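Local coordinates for protein aldehyde dehydrogenase (Listeria monocytogenes, PDB 3K9D) that probably oxidises aldehydes with NAD or NADP as electron acceptor, at residues A[287-298]-A[335-346]. Numbering follows the deposited sequence.
Sequences LGKFILRPNGSM and KIPYSREKLAPI
The guanidinium of Arg340 carries Met298 SD on one face, 3.8 Å above its plane and over its centre, while Gly296 O lies at its edge. Arg340 NH2 donates to Gly296 O at 2.8 Å with an N-H...O angle of 162°, approaching almost along the C=O axis; NH1 adds a weak second bond to the same oxygen. The Leu292 side chain crosses Arg340 at about a right angle and brings CD1 to 3.6 Å from NH2, and the group is pinned further by a salt bridge from NE to Glu369 and a hydrogen bond from NH2 to Ala334 O. The Tyr338 ring has Leu287 CD2 at its edge and Ile291 CD1 oblique to it; its hydroxyl reaches Leu287 CB at 3.3 Å and is hydrogen-bonded to Ala284 O. Met298 is bent at both chi2 and chi3 (-78° and -77°), which folds CE back between two carbonyls, 3.3 Å from both Pro337 O and Glu341 O. The contact joins the C-terminal end of helix 281-291, and the type I turn Arg293-Gly296 beyond it, to the loop that leads into strand 346-352 of the seven-stranded parallel sheet, in the lobe matching the catalytic domain of aldehyde dehydrogenases. Beside the helix, Pro337 sets CB 3.8 Å from Ile291 CG2 and rests CG on the Gly288 backbone, 3.6 Å from Gly288 O. Next to the ring, Ile291 and Ile346 meet tip to tip, CD1 to CD1 at 3.8 Å.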
loop_
_atom_site.group_PDB
_atom_site.type_symbol
_atom_site.label_atom_id
_atom_site.label_comp_id
_atom_site.label_asym_id
_atom_site.label_seq_id
_atom_site.Cartn_x
_atom_site.Cartn_y
_atom_site.Cartn_z
ATOM N N LEU A 287 -24.731 27.303 -18.078
ATOM C CA LEU A 287 -24.115 25.977 -18.080
ATOM C C LEU A 287 -23.712 25.556 -16.660
ATOM O O LEU A 287 -23.838 24.388 -16.303
ATOM C CB LEU A 287 -22.916 25.938 -19.049
ATOM C CG LEU A 287 -22.144 24.626 -19.215
ATOM C CD1 LEU A 287 -23.028 23.518 -19.750
ATOM C CD2 LEU A 287 -20.904 24.787 -20.066
ATOM N N GLY A 288 -23.264 26.515 -15.851
ATOM C CA GLY A 288 -22.921 26.254 -14.449
ATOM C C GLY A 288 -24.088 25.756 -13.603
ATOM O O GLY A 288 -23.936 24.828 -12.799
ATOM N N LYS A 289 -25.255 26.374 -13.788
ATOM C CA LYS A 289 -26.500 25.924 -13.145
ATOM C C LYS A 289 -26.881 24.500 -13.567
ATOM O O LYS A 289 -27.289 23.688 -12.734
ATOM C CB LYS A 289 -27.645 26.902 -13.442
ATOM C CG LYS A 289 -27.499 28.262 -12.756
ATOM C CD LYS A 289 -28.663 29.186 -13.091
ATOM C CE LYS A 289 -28.510 30.524 -12.401
ATOM N NZ LYS A 289 -29.417 31.563 -12.978
ATOM N N PHE A 290 -26.710 24.186 -14.850
ATOM C CA PHE A 290 -26.979 22.828 -15.359
ATOM C C PHE A 290 -25.997 21.740 -14.866
ATOM O O PHE A 290 -26.416 20.630 -14.503
ATOM C CB PHE A 290 -27.043 22.823 -16.891
ATOM C CG PHE A 290 -27.347 21.476 -17.469
ATOM C CD1 PHE A 290 -28.651 20.976 -17.451
ATOM C CD2 PHE A 290 -26.332 20.690 -18.007
ATOM C CE1 PHE A 290 -28.944 19.704 -17.965
ATOM C CE2 PHE A 290 -26.612 19.428 -18.531
ATOM C CZ PHE A 290 -27.920 18.930 -18.500
ATOM N N ILE A 291 -24.703 22.063 -14.885
ATOM C CA ILE A 291 -23.624 21.174 -14.454
ATOM C C ILE A 291 -23.704 20.794 -12.955
ATOM O O ILE A 291 -23.524 19.616 -12.592
ATOM C CB ILE A 291 -22.226 21.815 -14.737
ATOM C CG1 ILE A 291 -21.857 21.777 -16.219
ATOM C CG2 ILE A 291 -21.128 21.097 -13.990
ATOM C CD1 ILE A 291 -20.521 22.488 -16.500
ATOM N N LEU A 292 -23.967 21.781 -12.095
ATOM C CA LEU A 292 -23.998 21.544 -10.653
ATOM C C LEU A 292 -25.406 21.202 -10.156
ATOM O O LEU A 292 -26.317 22.029 -10.241
ATOM C CB LEU A 292 -23.419 22.732 -9.880
ATOM C CG LEU A 292 -23.349 22.586 -8.348
ATOM C CD1 LEU A 292 -22.333 21.531 -7.920
ATOM C CD2 LEU A 292 -23.067 23.911 -7.662
ATOM N N ARG A 293 -25.554 19.975 -9.652
ATOM C CA ARG A 293 -26.796 19.457 -9.074
ATOM C C ARG A 293 -27.047 20.059 -7.678
ATOM O O ARG A 293 -26.091 20.488 -7.013
ATOM C CB ARG A 293 -26.741 17.913 -9.018
ATOM C CG ARG A 293 -27.659 17.220 -10.024
ATOM C CD ARG A 293 -26.974 16.104 -10.797
ATOM N NE ARG A 293 -27.281 14.755 -10.322
ATOM C CZ ARG A 293 -26.363 13.864 -9.951
ATOM N NH1 ARG A 293 -26.717 12.659 -9.544
ATOM N NH2 ARG A 293 -25.078 14.175 -9.996
ATOM N N PRO A 294 -28.330 20.122 -7.241
ATOM C CA PRO A 294 -28.675 20.654 -5.912
ATOM C C PRO A 294 -28.153 19.845 -4.714
ATOM O O PRO A 294 -28.047 20.393 -3.612
ATOM C CB PRO A 294 -30.211 20.649 -5.915
ATOM C CG PRO A 294 -30.592 20.597 -7.350
ATOM C CD PRO A 294 -29.546 19.755 -7.992
ATOM N N ASN A 295 -27.834 18.566 -4.917
ATOM C CA ASN A 295 -27.210 17.763 -3.852
ATOM C C ASN A 295 -25.701 18.002 -3.714
ATOM O O ASN A 295 -25.066 17.509 -2.776
ATOM C CB ASN A 295 -27.553 16.263 -3.980
ATOM C CG ASN A 295 -26.731 15.541 -5.048
ATOM O OD1 ASN A 295 -26.337 16.124 -6.057
ATOM N ND2 ASN A 295 -26.486 14.252 -4.827
ATOM N N GLY A 296 -25.142 18.765 -4.654
ATOM C CA GLY A 296 -23.738 19.150 -4.614
ATOM C C GLY A 296 -22.873 18.384 -5.592
ATOM O O GLY A 296 -21.710 18.735 -5.806
ATOM N N SER A 297 -23.435 17.334 -6.183
ATOM C CA SER A 297 -22.716 16.548 -7.171
ATOM C C SER A 297 -22.729 17.223 -8.551
ATOM O O SER A 297 -23.485 18.171 -8.805
ATOM C CB SER A 297 -23.295 15.139 -7.260
ATOM O OG SER A 297 -24.634 15.190 -7.720
ATOM N N MET A 298 -21.867 16.734 -9.431
ATOM C CA MET A 298 -21.808 17.210 -10.801
ATOM C C MET A 298 -22.734 16.314 -11.630
ATOM O O MET A 298 -22.851 15.118 -11.351
ATOM C CB MET A 298 -20.367 17.163 -11.319
ATOM C CG MET A 298 -19.333 17.895 -10.424
ATOM S SD MET A 298 -19.294 19.694 -10.571
ATOM C CE MET A 298 -18.405 19.831 -12.125
ATOM N N LYS A 335 -19.220 24.988 -4.486
ATOM C CA LYS A 335 -20.327 25.729 -5.101
ATOM C C LYS A 335 -19.937 26.347 -6.453
ATOM O O LYS A 335 -20.727 27.089 -7.055
ATOM C CB LYS A 335 -20.780 26.879 -4.184
ATOM C CG LYS A 335 -20.693 26.655 -2.666
ATOM C CD LYS A 335 -19.454 27.324 -2.056
ATOM C CE LYS A 335 -18.484 26.305 -1.454
ATOM N NZ LYS A 335 -19.035 25.663 -0.215
ATOM N N ILE A 336 -18.716 26.068 -6.907
ATOM C CA ILE A 336 -18.184 26.598 -8.172
ATOM C C ILE A 336 -17.884 25.417 -9.128
ATOM O O ILE A 336 -16.797 24.835 -9.093
ATOM C CB ILE A 336 -16.962 27.544 -7.929
ATOM C CG1 ILE A 336 -17.424 28.928 -7.445
ATOM C CG2 ILE A 336 -16.180 27.796 -9.194
ATOM C CD1 ILE A 336 -17.604 29.087 -5.956
ATOM N N PRO A 337 -18.873 25.038 -9.962
ATOM C CA PRO A 337 -18.762 23.880 -10.874
ATOM C C PRO A 337 -17.544 23.860 -11.831
ATOM O O PRO A 337 -17.011 22.784 -12.103
ATOM C CB PRO A 337 -20.078 23.925 -11.665
ATOM C CG PRO A 337 -20.592 25.313 -11.497
ATOM C CD PRO A 337 -20.197 25.675 -10.085
ATOM N N TYR A 338 -17.093 25.019 -12.306
ATOM C CA TYR A 338 -15.911 25.072 -13.203
ATOM C C TYR A 338 -14.572 24.745 -12.533
ATOM O O TYR A 338 -13.614 24.328 -13.204
ATOM C CB TYR A 338 -15.830 26.417 -13.940
ATOM C CG TYR A 338 -16.995 26.618 -14.867
ATOM C CD1 TYR A 338 -17.249 25.708 -15.897
ATOM C CD2 TYR A 338 -17.859 27.698 -14.709
ATOM C CE1 TYR A 338 -18.337 25.875 -16.749
ATOM C CE2 TYR A 338 -18.955 27.863 -15.549
ATOM C CZ TYR A 338 -19.178 26.951 -16.573
ATOM O OH TYR A 338 -20.255 27.109 -17.422
ATOM N N SER A 339 -14.517 24.916 -11.211
ATOM C CA SER A 339 -13.333 24.587 -10.423
ATOM C C SER A 339 -13.258 23.104 -10.065
ATOM O O SER A 339 -12.383 22.692 -9.300
ATOM C CB SER A 339 -13.288 25.434 -9.143
ATOM O OG SER A 339 -14.259 24.995 -8.194
ATOM N N ARG A 340 -14.162 22.305 -10.635
ATOM C CA ARG A 340 -14.305 20.882 -10.306
ATOM C C ARG A 340 -14.257 19.978 -11.547
ATOM O O ARG A 340 -14.219 20.457 -12.689
ATOM C CB ARG A 340 -15.604 20.654 -9.518
ATOM C CG ARG A 340 -15.720 21.507 -8.228
ATOM C CD ARG A 340 -17.016 21.260 -7.479
ATOM N NE ARG A 340 -17.296 19.831 -7.324
ATOM C CZ ARG A 340 -18.428 19.338 -6.820
ATOM N NH1 ARG A 340 -18.596 18.024 -6.711
ATOM N NH2 ARG A 340 -19.394 20.154 -6.422
ATOM N N GLU A 341 -14.248 18.668 -11.319
ATOM C CA GLU A 341 -14.024 17.708 -12.387
ATOM C C GLU A 341 -15.241 17.627 -13.311
ATOM O O GLU A 341 -16.348 17.302 -12.881
ATOM C CB GLU A 341 -13.642 16.348 -11.806
ATOM C CG GLU A 341 -13.488 15.231 -12.829
ATOM C CD GLU A 341 -13.514 13.874 -12.168
ATOM O OE1 GLU A 341 -14.570 13.500 -11.608
ATOM O OE2 GLU A 341 -12.480 13.187 -12.196
ATOM N N LYS A 342 -15.028 18.010 -14.567
ATOM C CA LYS A 342 -16.049 17.944 -15.597
ATOM C C LYS A 342 -15.499 16.983 -16.624
ATOM O O LYS A 342 -14.563 17.310 -17.355
ATOM C CB LYS A 342 -16.265 19.316 -16.251
ATOM C CG LYS A 342 -16.438 20.465 -15.282
ATOM C CD LYS A 342 -16.208 21.829 -15.917
ATOM C CE LYS A 342 -14.756 22.108 -16.285
ATOM N NZ LYS A 342 -13.761 22.228 -15.170
ATOM N N LEU A 343 -16.050 15.781 -16.655
ATOM C CA LEU A 343 -15.538 14.743 -17.540
ATOM C C LEU A 343 -16.198 14.891 -18.900
ATOM O O LEU A 343 -16.971 14.042 -19.319
ATOM C CB LEU A 343 -15.796 13.356 -16.950
ATOM C CG LEU A 343 -14.930 12.886 -15.781
ATOM C CD1 LEU A 343 -15.368 11.493 -15.336
ATOM C CD2 LEU A 343 -13.439 12.892 -16.139
ATOM N N ALA A 344 -15.855 15.985 -19.577
ATOM C CA ALA A 344 -16.576 16.499 -20.738
ATOM C C ALA A 344 -15.714 17.591 -21.361
ATOM O O ALA A 344 -14.894 18.190 -20.653
ATOM C CB ALA A 344 -17.928 17.087 -20.288
ATOM N N PRO A 345 -15.908 17.888 -22.672
ATOM C CA PRO A 345 -15.143 18.952 -23.351
ATOM C C PRO A 345 -15.506 20.369 -22.853
ATOM O O PRO A 345 -15.946 21.245 -23.623
ATOM C CB PRO A 345 -15.501 18.750 -24.838
ATOM C CG PRO A 345 -16.891 18.166 -24.799
ATOM C CD PRO A 345 -16.862 17.235 -23.596
ATOM N N ILE A 346 -15.334 20.573 -21.547
ATOM C CA ILE A 346 -15.603 21.845 -20.895
ATOM C C ILE A 346 -14.372 22.244 -20.074
ATOM O O ILE A 346 -13.859 21.440 -19.287
ATOM C CB ILE A 346 -16.847 21.782 -19.936
ATOM C CG1 ILE A 346 -18.062 21.180 -20.640
ATOM C CG2 ILE A 346 -17.166 23.196 -19.357
ATOM C CD1 ILE A 346 -19.260 20.894 -19.727
#